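Local coordinates for Rho guanine nucleotide exchange factor TIAM2 (Mus musculus, PDB 3A8P), which activates the GTPase Rac1 by stimulating GDP-GTP exchange, and is represented here by the PHCCEx domain of the exchange factor, a protein- and membrane-binding module, at residues A176-N179 / Q180-W184; K158-A161 / E162-S166; V137-L140 / K141-R145; A124-F127 / A128-H131. All coordinates share one frame; numbering follows the deposited sequence.

Contact 1: A176-N179 / Q180-W184; sequences AIEN and QIRQW
Within the predicted coiled coil of the CC-Ex region, Ile177 and Ile181 stand one turn apart on helix 171-206, and Glu178, Asn179 and Arg182 share another flank of it. Consecutive i to i+4 backbone bonds establish the helix: Ile181 N to Ile177 O at 2.9 Å, Arg182 N to Glu178 O at 2.8 Å and Gln183 N to Asn179 O at 3.2 Å. A longer, weak bond from Gln180 N to Ala176 O precedes them. The two isoleucines meet through branch ends, Ile177 CG2 lying 4.1 Å from Ile181 CD1. Ile181 has CG1 anti to its carbonyl carbon (chi1 -68°), which turns this branch back along the helix and sets CG1 3.2 Å from Ile177 O. On the other flank the extended Arg182 chain also runs backwards, and Asn179 CG lies in the plane of the guanidinium, at its edge, with the amide and guanidinium planes 38° apart. Glu178 OE1 is 4.3 Å from Arg182 NH2 but well out of the guanidinium plane, so the two charges would attract at a distance without a directed bond. Beyond these turns Gln183 NE2 bonds to Asn187 OD1 farther along the helix. The isoleucine flank faces helix 136-165, where Ile181 packs on Glu162 and Leu165, while Trp184 continues the same interface against Asp154 and Met157.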
ATOM      1  N   ALA A 176      17.551  10.821  22.982  1.00 45.92           N
ATOM      2  CA  ALA A 176      17.990   9.465  22.675  1.00 43.27           C
ATOM      3  C   ALA A 176      16.862   8.452  22.849  1.00 41.71           C
ATOM      4  O   ALA A 176      16.691   7.557  22.024  1.00 40.81           O
ATOM      5  CB  ALA A 176      19.163   9.083  23.554  1.00 44.31           C
ATOM      6  N   ILE A 177      16.095   8.586  23.925  1.00 38.89           N
ATOM      7  CA  ILE A 177      14.997   7.659  24.163  1.00 37.46           C
ATOM      8  C   ILE A 177      13.835   7.973  23.219  1.00 36.79           C
ATOM      9  O   ILE A 177      13.113   7.074  22.788  1.00 33.48           O
ATOM     10  CB  ILE A 177      14.507   7.735  25.627  1.00 37.45           C
ATOM     11  CG1 ILE A 177      15.661   7.383  26.575  1.00 37.92           C
ATOM     12  CG2 ILE A 177      13.341   6.780  25.835  1.00 35.91           C
ATOM     13  CD1 ILE A 177      15.340   7.566  28.053  1.00 38.00           C
ATOM     14  N   GLU A 178      13.666   9.251  22.897  1.00 35.82           N
ATOM     15  CA  GLU A 178      12.598   9.672  22.000  1.00 38.25           C
ATOM     16  C   GLU A 178      12.838   9.081  20.614  1.00 37.54           C
ATOM     17  O   GLU A 178      11.900   8.639  19.952  1.00 35.49           O
ATOM     18  CB  GLU A 178      12.539  11.200  21.917  1.00 39.04           C
ATOM     19  CG  GLU A 178      12.371  11.868  23.267  1.00 43.63           C
ATOM     20  CD  GLU A 178      12.150  13.366  23.159  1.00 47.27           C
ATOM     21  OE1 GLU A 178      12.945  14.041  22.468  1.00 46.90           O
ATOM     22  OE2 GLU A 178      11.182  13.866  23.774  1.00 51.21           O
ATOM     23  N   ASN A 179      14.101   9.076  20.189  1.00 36.29           N
ATOM     24  CA  ASN A 179      14.478   8.519  18.896  1.00 37.41           C
ATOM     25  C   ASN A 179      14.055   7.059  18.857  1.00 37.35           C
ATOM     26  O   ASN A 179      13.547   6.572  17.847  1.00 35.88           O
ATOM     27  CB  ASN A 179      15.993   8.608  18.701  1.00 40.24           C
ATOM     28  CG  ASN A 179      16.481  10.037  18.539  1.00 43.34           C
ATOM     29  OD1 ASN A 179      17.665  10.321  18.729  1.00 47.78           O
ATOM     30  ND2 ASN A 179      15.576  10.943  18.178  1.00 44.37           N
ATOM     31  N   GLN A 180      14.273   6.368  19.972  1.00 35.00           N
ATOM     32  CA  GLN A 180      13.918   4.962  20.100  1.00 33.03           C
ATOM     33  C   GLN A 180      12.393   4.803  20.024  1.00 31.94           C
ATOM     34  O   GLN A 180      11.878   3.938  19.314  1.00 28.85           O
ATOM     35  CB  GLN A 180      14.438   4.429  21.434  1.00 32.51           C
ATOM     36  CG  GLN A 180      14.409   2.925  21.555  1.00 39.01           C
ATOM     37  CD  GLN A 180      14.830   2.445  22.932  1.00 40.26           C
ATOM     38  OE1 GLN A 180      15.874   2.845  23.453  1.00 40.39           O
ATOM     39  NE2 GLN A 180      14.016   1.584  23.526  1.00 40.38           N
ATOM     40  N   ILE A 181      11.680   5.651  20.757  1.00 30.42           N
ATOM     41  CA  ILE A 181      10.226   5.616  20.769  1.00 29.39           C
ATOM     42  C   ILE A 181       9.693   5.802  19.346  1.00 29.71           C
ATOM     43  O   ILE A 181       8.757   5.107  18.928  1.00 29.22           O
ATOM     44  CB  ILE A 181       9.655   6.711  21.710  1.00 27.44           C
ATOM     45  CG1 ILE A 181       9.989   6.361  23.164  1.00 27.89           C
ATOM     46  CG2 ILE A 181       8.140   6.823  21.552  1.00 27.20           C
ATOM     47  CD1 ILE A 181       9.630   7.451  24.166  1.00 29.13           C
ATOM     48  N   ARG A 182      10.294   6.720  18.593  1.00 28.18           N
ATOM     49  CA  ARG A 182       9.848   6.948  17.218  1.00 31.51           C
ATOM     50  C   ARG A 182      10.053   5.718  16.344  1.00 30.14           C
ATOM     51  O   ARG A 182       9.254   5.449  15.446  1.00 28.42           O
ATOM     52  CB  ARG A 182      10.582   8.125  16.575  1.00 34.32           C
ATOM     53  CG  ARG A 182      10.345   9.461  17.242  1.00 42.24           C
ATOM     54  CD  ARG A 182      10.725  10.599  16.303  1.00 47.88           C
ATOM     55  NE  ARG A 182      10.815  11.875  17.005  1.00 52.63           N
ATOM     56  CZ  ARG A 182      11.890  12.290  17.668  1.00 55.59           C
ATOM     57  NH1 ARG A 182      12.979  11.529  17.716  1.00 56.47           N
ATOM     58  NH2 ARG A 182      11.874  13.462  18.293  1.00 57.24           N
ATOM     59  N   GLN A 183      11.133   4.982  16.590  1.00 28.68           N
ATOM     60  CA  GLN A 183      11.398   3.791  15.804  1.00 30.28           C
ATOM     61  C   GLN A 183      10.320   2.760  16.115  1.00 29.56           C
ATOM     62  O   GLN A 183       9.773   2.138  15.199  1.00 30.81           O
ATOM     63  CB  GLN A 183      12.793   3.223  16.111  1.00 31.94           C
ATOM     64  CG  GLN A 183      13.192   2.069  15.189  1.00 32.15           C
ATOM     65  CD  GLN A 183      13.183   2.470  13.717  1.00 33.22           C
ATOM     66  OE1 GLN A 183      13.974   3.305  13.289  1.00 32.40           O
ATOM     67  NE2 GLN A 183      12.271   1.881  12.939  1.00 34.13           N
ATOM     68  N   TRP A 184      10.013   2.583  17.400  1.00 27.50           N
ATOM     69  CA  TRP A 184       8.976   1.636  17.817  1.00 27.87           C
ATOM     70  C   TRP A 184       7.664   2.002  17.126  1.00 27.33           C
ATOM     71  O   TRP A 184       6.912   1.136  16.677  1.00 25.06           O
ATOM     72  CB  TRP A 184       8.740   1.699  19.330  1.00 27.97           C
ATOM     73  CG  TRP A 184       9.808   1.103  20.201  1.00 32.61           C
ATOM     74  CD1 TRP A 184      10.502   1.739  21.196  1.00 30.95           C
ATOM     75  CD2 TRP A 184      10.221  -0.271  20.240  1.00 33.10           C
ATOM     76  NE1 TRP A 184      11.311   0.846  21.853  1.00 34.00           N
ATOM     77  CE2 TRP A 184      11.161  -0.393  21.288  1.00 34.51           C
ATOM     78  CE3 TRP A 184       9.884  -1.409  19.496  1.00 33.95           C
ATOM     79  CZ2 TRP A 184      11.770  -1.609  21.609  1.00 36.54           C
ATOM     80  CZ3 TRP A 184      10.489  -2.619  19.817  1.00 36.10           C
ATOM     81  CH2 TRP A 184      11.422  -2.708  20.865  1.00 37.96           C
TER

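Contact 2: K158-A161 / E162-S166; sequences KKMA and ELQLS
Lys158 puts CG anti to the backbone N (chi1 -177°) and stays extended to a bend at chi4 (-75°), which swings NZ round to Glu162. The glutamate comes to meet it with CG beside its own backbone N (chi1 -63°) and the rest of the chain extended. The result is an i to i+4 salt bridge, Lys158 NZ to Glu162 OE2 at 3.0 Å, with the ammonium lying above the carboxylate plane. The other oxygen, Glu162 OE1, accepts from a water at 2.7 Å; that water receives weak bonds from Lys158 NZ and Lys159 NZ, so Lys159 is tied to the carboxylate only loosely, through the water. Glu162 CG also lies 3.0 Å from Lys158 O, close against the backbone. Across the helix Met160, bent at chi2 and chi3, carries CE over toward Leu163 CD2, a separation so short that the exact placement of the methyl is doubtful. Gln164 N bonds to Met160 O at 2.9 Å, and Gln164 NE2 adds a weak bond to the same oxygen. Near the helix end Ser166 OG donates to Leu163 O at 2.6 Å. The salt-bridged side adjoins helix 171-206, where Lys158 touches Glu185 and Leu165 touches Arg174.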
ATOM      1  N   LYS A 158       7.017  -0.004  23.476  1.00 27.13           N
ATOM      2  CA  LYS A 158       6.870   1.437  23.312  1.00 28.48           C
ATOM      3  C   LYS A 158       6.379   2.101  24.591  1.00 29.00           C
ATOM      4  O   LYS A 158       6.837   3.192  24.941  1.00 27.87           O
ATOM      5  CB  LYS A 158       5.906   1.753  22.160  1.00 27.93           C
ATOM      6  CG  LYS A 158       5.757   3.242  21.864  1.00 28.09           C
ATOM      7  CD  LYS A 158       4.990   3.463  20.559  1.00 33.08           C
ATOM      8  CE  LYS A 158       4.720   4.940  20.288  1.00 33.00           C
ATOM      9  NZ  LYS A 158       3.636   5.493  21.160  1.00 40.50           N
ATOM     10  N   LYS A 159       5.444   1.458  25.282  1.00 29.12           N
ATOM     11  CA  LYS A 159       4.945   2.017  26.532  1.00 31.41           C
ATOM     12  C   LYS A 159       6.032   1.957  27.598  1.00 29.87           C
ATOM     13  O   LYS A 159       6.166   2.876  28.396  1.00 30.28           O
ATOM     14  CB  LYS A 159       3.703   1.269  27.017  1.00 34.24           C
ATOM     15  CG  LYS A 159       2.469   1.581  26.201  1.00 40.82           C
ATOM     16  CD  LYS A 159       1.223   0.966  26.819  1.00 46.01           C
ATOM     17  CE  LYS A 159       0.011   1.210  25.929  1.00 49.15           C
ATOM     18  NZ  LYS A 159      -0.170   2.673  25.654  1.00 51.65           N
ATOM     19  N   MET A 160       6.810   0.879  27.611  1.00 27.63           N
ATOM     20  CA  MET A 160       7.877   0.761  28.597  1.00 28.94           C
ATOM     21  C   MET A 160       8.901   1.882  28.400  1.00 28.73           C
ATOM     22  O   MET A 160       9.311   2.531  29.360  1.00 29.30           O
ATOM     23  CB  MET A 160       8.580  -0.594  28.490  1.00 30.92           C
ATOM     24  CG  MET A 160       9.722  -0.781  29.492  1.00 34.88           C
ATOM     25  SD  MET A 160       9.166  -1.198  31.177  1.00 41.49           S
ATOM     26  CE  MET A 160       8.243   0.194  31.630  1.00 42.28           C
ATOM     27  N   ALA A 161       9.307   2.101  27.153  1.00 27.20           N
ATOM     28  CA  ALA A 161      10.277   3.139  26.832  1.00 29.27           C
ATOM     29  C   ALA A 161       9.756   4.499  27.289  1.00 29.46           C
ATOM     30  O   ALA A 161      10.494   5.284  27.877  1.00 29.22           O
ATOM     31  CB  ALA A 161      10.559   3.160  25.327  1.00 26.31           C
ATOM     32  N   GLU A 162       8.481   4.769  27.015  1.00 29.96           N
ATOM     33  CA  GLU A 162       7.863   6.027  27.417  1.00 29.88           C
ATOM     34  C   GLU A 162       7.897   6.175  28.943  1.00 29.73           C
ATOM     35  O   GLU A 162       8.198   7.250  29.462  1.00 29.40           O
ATOM     36  CB  GLU A 162       6.427   6.083  26.890  1.00 29.26           C
ATOM     37  CG  GLU A 162       6.364   6.076  25.371  1.00 31.42           C
ATOM     38  CD  GLU A 162       4.952   5.951  24.830  1.00 32.69           C
ATOM     39  OE1 GLU A 162       4.140   5.231  25.442  1.00 35.67           O
ATOM     40  OE2 GLU A 162       4.656   6.554  23.777  1.00 38.77           O
ATOM     41  N   LEU A 163       7.604   5.094  29.661  1.00 28.93           N
ATOM     42  CA  LEU A 163       7.635   5.137  31.123  1.00 30.18           C
ATOM     43  C   LEU A 163       9.050   5.485  31.586  1.00 30.63           C
ATOM     44  O   LEU A 163       9.224   6.277  32.509  1.00 29.52           O
ATOM     45  CB  LEU A 163       7.207   3.790  31.724  1.00 29.94           C
ATOM     46  CG  LEU A 163       7.105   3.716  33.258  1.00 31.79           C
ATOM     47  CD1 LEU A 163       6.020   4.678  33.758  1.00 30.05           C
ATOM     48  CD2 LEU A 163       6.771   2.292  33.692  1.00 31.65           C
ATOM     49  N   GLN A 164      10.062   4.899  30.945  1.00 30.64           N
ATOM     50  CA  GLN A 164      11.447   5.195  31.312  1.00 31.37           C
ATOM     51  C   GLN A 164      11.794   6.662  31.003  1.00 31.91           C
ATOM     52  O   GLN A 164      12.522   7.307  31.755  1.00 29.91           O
ATOM     53  CB  GLN A 164      12.422   4.279  30.560  1.00 30.88           C
ATOM     54  CG  GLN A 164      12.144   2.796  30.698  1.00 31.54           C
ATOM     55  CD  GLN A 164      11.892   2.370  32.132  1.00 32.93           C
ATOM     56  OE1 GLN A 164      12.740   2.543  33.013  1.00 30.70           O
ATOM     57  NE2 GLN A 164      10.712   1.808  32.373  1.00 34.41           N
ATOM     58  N   LEU A 165      11.270   7.182  29.896  1.00 32.08           N
ATOM     59  CA  LEU A 165      11.537   8.570  29.504  1.00 34.24           C
ATOM     60  C   LEU A 165      10.939   9.584  30.480  1.00 34.81           C
ATOM     61  O   LEU A 165      11.474  10.681  30.652  1.00 35.64           O
ATOM     62  CB  LEU A 165      10.975   8.852  28.101  1.00 31.59           C
ATOM     63  CG  LEU A 165      10.965  10.319  27.644  1.00 30.00           C
ATOM     64  CD1 LEU A 165      12.396  10.802  27.390  1.00 28.60           C
ATOM     65  CD2 LEU A 165      10.122  10.457  26.384  1.00 30.60           C
ATOM     66  N   SER A 166       9.836   9.211  31.120  1.00 34.85           N
ATOM     67  CA  SER A 166       9.149  10.107  32.042  1.00 37.36           C
ATOM     68  C   SER A 166       9.972  10.668  33.202  1.00 38.15           C
ATOM     69  O   SER A 166       9.609  11.699  33.753  1.00 39.34           O
ATOM     70  CB  SER A 166       7.893   9.429  32.598  1.00 36.42           C
ATOM     71  OG  SER A 166       8.224   8.409  33.525  1.00 35.41           O
TER
HETATM   72  O   HOH W   1       2.131   4.352  23.848  1.00 42.48           O

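Contact 3: V137-L140 / K141-R145; sequences VRLL and KSQTR
The guanidinium of Arg145 approaches Arg138 O obliquely, Arg145 NH2 lying 3.8 Å from that oxygen. Ser142 CA sits 3.2 Å above one face of the group, offset toward its rim, and Lys141 CB is in plane at its edge. The bend at chi3 (-114°) folds the arginine back along its own helix into this position. Val137 and Lys141 run side by side in the same direction, with Val137 CG1 3.9 Å from Lys141 CE, a contact made by the lysine's aliphatic part. Lys141 O takes two bonds from the same face of its carbonyl plane, one from Arg145 N at 3.1 Å and one from Thr144 OG1 at 2.7 Å. The hydroxyl can reach back because it stands between the backbone N and the carbonyl carbon (chi1 64°), and this places Thr144 CG2 3.1 Å from Leu140 O. Shortening Thr144 to an alanine takes away OG1 and CG2, and Lys141 O would probably be left with Arg145 N as its one donor among these residues. Leu139 and Gln143 face Phe127 of helix 109-130 and His131 just after it, whereas Leu140 and Thr144 pack on Met198 of helix 171-206, placing these turns of helix 136-165 against two helices.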
ATOM      1  N   VAL A 137      -3.248 -19.191   1.014  1.00 35.32           N
ATOM      2  CA  VAL A 137      -4.150 -18.796   2.087  1.00 34.59           C
ATOM      3  C   VAL A 137      -3.578 -19.064   3.475  1.00 36.84           C
ATOM      4  O   VAL A 137      -3.702 -18.234   4.372  1.00 35.66           O
ATOM      5  CB  VAL A 137      -5.508 -19.514   1.942  1.00 34.32           C
ATOM      6  CG1 VAL A 137      -6.353 -19.319   3.197  1.00 27.58           C
ATOM      7  CG2 VAL A 137      -6.238 -18.969   0.713  1.00 32.00           C
ATOM      8  N   ARG A 138      -2.954 -20.226   3.648  1.00 38.53           N
ATOM      9  CA  ARG A 138      -2.366 -20.598   4.933  1.00 38.88           C
ATOM     10  C   ARG A 138      -1.187 -19.696   5.279  1.00 36.20           C
ATOM     11  O   ARG A 138      -0.998 -19.336   6.436  1.00 33.82           O
ATOM     12  CB  ARG A 138      -1.895 -22.053   4.904  1.00 42.62           C
ATOM     13  CG  ARG A 138      -1.368 -22.558   6.231  1.00 45.91           C
ATOM     14  CD  ARG A 138      -0.797 -23.959   6.074  1.00 51.10           C
ATOM     15  NE  ARG A 138      -0.459 -24.568   7.357  1.00 55.00           N
ATOM     16  CZ  ARG A 138       0.132 -25.753   7.488  1.00 56.64           C
ATOM     17  NH1 ARG A 138       0.453 -26.460   6.411  1.00 57.30           N
ATOM     18  NH2 ARG A 138       0.395 -26.234   8.696  1.00 57.70           N
ATOM     19  N   LEU A 139      -0.387 -19.348   4.275  1.00 33.75           N
ATOM     20  CA  LEU A 139       0.756 -18.471   4.496  1.00 31.92           C
ATOM     21  C   LEU A 139       0.247 -17.090   4.935  1.00 32.29           C
ATOM     22  O   LEU A 139       0.758 -16.502   5.886  1.00 32.40           O
ATOM     23  CB  LEU A 139       1.587 -18.345   3.214  1.00 31.82           C
ATOM     24  CG  LEU A 139       2.649 -17.233   3.198  1.00 33.36           C
ATOM     25  CD1 LEU A 139       3.669 -17.462   4.311  1.00 31.43           C
ATOM     26  CD2 LEU A 139       3.332 -17.195   1.840  1.00 31.77           C
ATOM     27  N   LEU A 140      -0.777 -16.590   4.247  1.00 31.89           N
ATOM     28  CA  LEU A 140      -1.355 -15.289   4.560  1.00 32.44           C
ATOM     29  C   LEU A 140      -1.909 -15.248   5.975  1.00 32.93           C
ATOM     30  O   LEU A 140      -1.687 -14.282   6.708  1.00 31.36           O
ATOM     31  CB  LEU A 140      -2.465 -14.944   3.566  1.00 31.51           C
ATOM     32  CG  LEU A 140      -2.035 -14.762   2.113  1.00 30.69           C
ATOM     33  CD1 LEU A 140      -3.254 -14.361   1.277  1.00 32.64           C
ATOM     34  CD2 LEU A 140      -0.951 -13.706   2.021  1.00 27.15           C
ATOM     35  N   LYS A 141      -2.633 -16.296   6.356  1.00 32.20           N
ATOM     36  CA  LYS A 141      -3.204 -16.365   7.691  1.00 33.63           C
ATOM     37  C   LYS A 141      -2.104 -16.453   8.740  1.00 33.36           C
ATOM     38  O   LYS A 141      -2.190 -15.830   9.802  1.00 34.08           O
ATOM     39  CB  LYS A 141      -4.144 -17.565   7.808  1.00 33.45           C
ATOM     40  CG  LYS A 141      -5.441 -17.365   7.058  1.00 36.91           C
ATOM     41  CD  LYS A 141      -6.404 -18.512   7.287  1.00 37.02           C
ATOM     42  CE  LYS A 141      -7.749 -18.211   6.656  1.00 38.36           C
ATOM     43  NZ  LYS A 141      -8.718 -19.322   6.861  1.00 42.10           N
ATOM     44  N   SER A 142      -1.068 -17.219   8.433  1.00 31.77           N
ATOM     45  CA  SER A 142       0.049 -17.367   9.349  1.00 33.25           C
ATOM     46  C   SER A 142       0.702 -15.995   9.539  1.00 33.42           C
ATOM     47  O   SER A 142       1.086 -15.625  10.646  1.00 33.75           O
ATOM     48  CB  SER A 142       1.063 -18.365   8.783  1.00 33.74           C
ATOM     49  OG  SER A 142       2.135 -18.567   9.688  1.00 37.43           O
ATOM     50  N   GLN A 143       0.818 -15.242   8.451  1.00 33.29           N
ATOM     51  CA  GLN A 143       1.409 -13.915   8.506  1.00 34.49           C
ATOM     52  C   GLN A 143       0.592 -12.962   9.379  1.00 34.28           C
ATOM     53  O   GLN A 143       1.153 -12.250  10.212  1.00 33.37           O
ATOM     54  CB  GLN A 143       1.536 -13.327   7.101  1.00 36.84           C
ATOM     55  CG  GLN A 143       2.681 -13.887   6.283  1.00 38.19           C
ATOM     56  CD  GLN A 143       4.031 -13.476   6.825  1.00 40.54           C
ATOM     57  OE1 GLN A 143       4.485 -13.989   7.844  1.00 45.21           O
ATOM     58  NE2 GLN A 143       4.680 -12.541   6.147  1.00 42.75           N
ATOM     59  N   THR A 144      -0.727 -12.948   9.193  1.00 32.91           N
ATOM     60  CA  THR A 144      -1.577 -12.057   9.977  1.00 33.08           C
ATOM     61  C   THR A 144      -1.448 -12.338  11.477  1.00 33.10           C
ATOM     62  O   THR A 144      -1.437 -11.412  12.289  1.00 32.47           O
ATOM     63  CB  THR A 144      -3.066 -12.168   9.552  1.00 34.72           C
ATOM     64  OG1 THR A 144      -3.555 -13.483   9.837  1.00 37.14           O
ATOM     65  CG2 THR A 144      -3.218 -11.899   8.056  1.00 31.83           C
ATOM     66  N   ARG A 145      -1.348 -13.611  11.844  1.00 32.61           N
ATOM     67  CA  ARG A 145      -1.202 -13.980  13.253  1.00 34.03           C
ATOM     68  C   ARG A 145       0.118 -13.434  13.787  1.00 32.57           C
ATOM     69  O   ARG A 145       0.175 -12.860  14.874  1.00 30.30           O
ATOM     70  CB  ARG A 145      -1.207 -15.505  13.417  1.00 37.20           C
ATOM     71  CG  ARG A 145      -2.507 -16.193  13.026  1.00 44.51           C
ATOM     72  CD  ARG A 145      -2.347 -17.720  13.078  1.00 49.31           C
ATOM     73  NE  ARG A 145      -2.457 -18.340  11.755  1.00 52.71           N
ATOM     74  CZ  ARG A 145      -1.734 -19.384  11.357  1.00 53.38           C
ATOM     75  NH1 ARG A 145      -0.844 -19.925  12.178  1.00 53.86           N
ATOM     76  NH2 ARG A 145      -1.897 -19.886  10.138  1.00 54.90           N
TER

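Contact 4: A124-F127 / A128-H131; sequences ASLF and AKKH
Phe127 and His131 lie one turn apart where helix 109-130 ends, their rings inclined to each other at 40° with centroids 4.3 Å apart. His131 CE1 stands 3.3 Å above one face of the phenyl ring, offset toward the rim, and its nearest carbon there is Phe127 CE1 at 3.4 Å. At this tilt the pair is neither a parallel stack nor a T-shaped one. Phe127 has CG anti to the backbone N (chi1 -178°), which carries the ring to where His131 CE1 can lie over its face. The carbonyl oxygen of Phe127 is gripped twice by the histidine, from opposite faces of its plane: His131 ND1 donates to Phe127 O at 2.9 Å and His131 N at 3.2 Å. Separately, Leu126 crosses Lys129, with Leu126 CD1 3.5 Å from Lys129 CE in an aliphatic contact. Phe127 also packs on Met198 of helix 171-206. Replacing the phenyl ring of Phe127 by an alanine side chain is likely to open a gap where helices 109-130, 136-165 and 171-206 meet and to leave the imidazole face without its neighbour. Chemically, the side-chain bond requires a proton on ND1; though bent, with an N-H...O angle of 137°, it is likely, together with the ring contact, to restrict the rotation of the imidazole. The carbonyl-rich C-terminal end of the helix would, if anything, favour a protonated histidine.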
ATOM      1  N   ALA A 124      -0.455 -11.905  -4.101  1.00 27.54           N
ATOM      2  CA  ALA A 124      -0.485 -12.942  -3.079  1.00 28.39           C
ATOM      3  C   ALA A 124       0.281 -14.143  -3.616  1.00 30.58           C
ATOM      4  O   ALA A 124       1.006 -14.822  -2.888  1.00 28.94           O
ATOM      5  CB  ALA A 124      -1.924 -13.337  -2.764  1.00 25.88           C
ATOM      6  N   SER A 125       0.115 -14.385  -4.908  1.00 31.32           N
ATOM      7  CA  SER A 125       0.771 -15.495  -5.569  1.00 33.79           C
ATOM      8  C   SER A 125       2.289 -15.343  -5.501  1.00 32.36           C
ATOM      9  O   SER A 125       2.989 -16.258  -5.067  1.00 33.61           O
ATOM     10  CB  SER A 125       0.306 -15.566  -7.024  1.00 34.86           C
ATOM     11  OG  SER A 125       0.928 -16.638  -7.697  1.00 39.85           O
ATOM     12  N   LEU A 126       2.792 -14.187  -5.924  1.00 33.06           N
ATOM     13  CA  LEU A 126       4.230 -13.924  -5.903  1.00 32.98           C
ATOM     14  C   LEU A 126       4.750 -14.008  -4.470  1.00 34.10           C
ATOM     15  O   LEU A 126       5.809 -14.592  -4.209  1.00 33.60           O
ATOM     16  CB  LEU A 126       4.526 -12.540  -6.490  1.00 31.86           C
ATOM     17  CG  LEU A 126       6.003 -12.169  -6.649  1.00 33.90           C
ATOM     18  CD1 LEU A 126       6.689 -13.206  -7.527  1.00 33.89           C
ATOM     19  CD2 LEU A 126       6.136 -10.784  -7.259  1.00 33.56           C
ATOM     20  N   PHE A 127       3.989 -13.434  -3.544  1.00 33.16           N
ATOM     21  CA  PHE A 127       4.345 -13.443  -2.132  1.00 33.67           C
ATOM     22  C   PHE A 127       4.563 -14.886  -1.651  1.00 36.07           C
ATOM     23  O   PHE A 127       5.577 -15.197  -1.022  1.00 34.55           O
ATOM     24  CB  PHE A 127       3.230 -12.783  -1.315  1.00 32.37           C
ATOM     25  CG  PHE A 127       3.522 -12.693   0.156  1.00 34.31           C
ATOM     26  CD1 PHE A 127       4.419 -11.749   0.646  1.00 34.41           C
ATOM     27  CD2 PHE A 127       2.896 -13.550   1.054  1.00 33.40           C
ATOM     28  CE1 PHE A 127       4.684 -11.660   2.014  1.00 35.67           C
ATOM     29  CE2 PHE A 127       3.157 -13.473   2.423  1.00 32.55           C
ATOM     30  CZ  PHE A 127       4.050 -12.527   2.905  1.00 33.71           C
ATOM     31  N   ALA A 128       3.603 -15.760  -1.942  1.00 36.38           N
ATOM     32  CA  ALA A 128       3.705 -17.160  -1.542  1.00 39.92           C
ATOM     33  C   ALA A 128       4.892 -17.833  -2.225  1.00 41.27           C
ATOM     34  O   ALA A 128       5.585 -18.658  -1.626  1.00 41.06           O
ATOM     35  CB  ALA A 128       2.419 -17.900  -1.887  1.00 39.48           C
ATOM     36  N   LYS A 129       5.121 -17.473  -3.483  1.00 42.75           N
ATOM     37  CA  LYS A 129       6.215 -18.042  -4.253  1.00 44.40           C
ATOM     38  C   LYS A 129       7.562 -17.675  -3.622  1.00 45.90           C
ATOM     39  O   LYS A 129       8.479 -18.500  -3.569  1.00 45.96           O
ATOM     40  CB  LYS A 129       6.144 -17.538  -5.696  1.00 46.27           C
ATOM     41  CG  LYS A 129       6.936 -18.360  -6.689  1.00 48.87           C
ATOM     42  CD  LYS A 129       6.651 -17.924  -8.123  1.00 51.71           C
ATOM     43  CE  LYS A 129       7.238 -16.552  -8.423  1.00 54.40           C
ATOM     44  NZ  LYS A 129       8.734 -16.544  -8.325  1.00 56.51           N
ATOM     45  N   LYS A 130       7.676 -16.442  -3.135  1.00 45.73           N
ATOM     46  CA  LYS A 130       8.910 -15.993  -2.501  1.00 45.45           C
ATOM     47  C   LYS A 130       9.160 -16.716  -1.183  1.00 45.37           C
ATOM     48  O   LYS A 130      10.309 -16.919  -0.792  1.00 45.36           O
ATOM     49  CB  LYS A 130       8.882 -14.480  -2.261  1.00 46.16           C
ATOM     50  CG  LYS A 130       8.913 -13.653  -3.537  1.00 49.76           C
ATOM     51  CD  LYS A 130       9.121 -12.173  -3.244  1.00 53.44           C
ATOM     52  CE  LYS A 130      10.505 -11.912  -2.658  1.00 56.76           C
ATOM     53  NZ  LYS A 130      10.767 -10.458  -2.427  1.00 57.78           N
ATOM     54  N   HIS A 131       8.091 -17.099  -0.492  1.00 44.24           N
ATOM     55  CA  HIS A 131       8.243 -17.803   0.775  1.00 44.19           C
ATOM     56  C   HIS A 131       8.293 -19.309   0.561  1.00 42.84           C
ATOM     57  O   HIS A 131       8.273 -20.080   1.521  1.00 42.79           O
ATOM     58  CB  HIS A 131       7.096 -17.458   1.727  1.00 44.49           C
ATOM     59  CG  HIS A 131       7.161 -16.063   2.266  1.00 47.20           C
ATOM     60  ND1 HIS A 131       7.144 -14.947   1.456  1.00 47.97           N
ATOM     61  CD2 HIS A 131       7.243 -15.603   3.538  1.00 46.36           C
ATOM     62  CE1 HIS A 131       7.213 -13.862   2.204  1.00 47.76           C
ATOM     63  NE2 HIS A 131       7.275 -14.231   3.471  1.00 48.31           N
TER

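How the contacts relate
Along the chain the order is contact 4, contact 3, contact 2, contact 1, in series on three successive helices: 109-130, 136-165 and 171-206. They form two touching pairs. Contacts 3 and 4 have centres 12 Å apart and meet where Leu139 and Gln143 pack on the end of helix 109-130, the C-terminal helix of the PH fold. Contacts 1 and 2, centres 10 Å apart, meet where Ile177 and Ile181 pack on residues 161-165. Contacts 2 and 3 share helix 136-165, yet their centres are 32 Å apart. The long helix hairpin is therefore joined to the PH domain at one end and packed together near its far end, consistent with a single PHCCEx module.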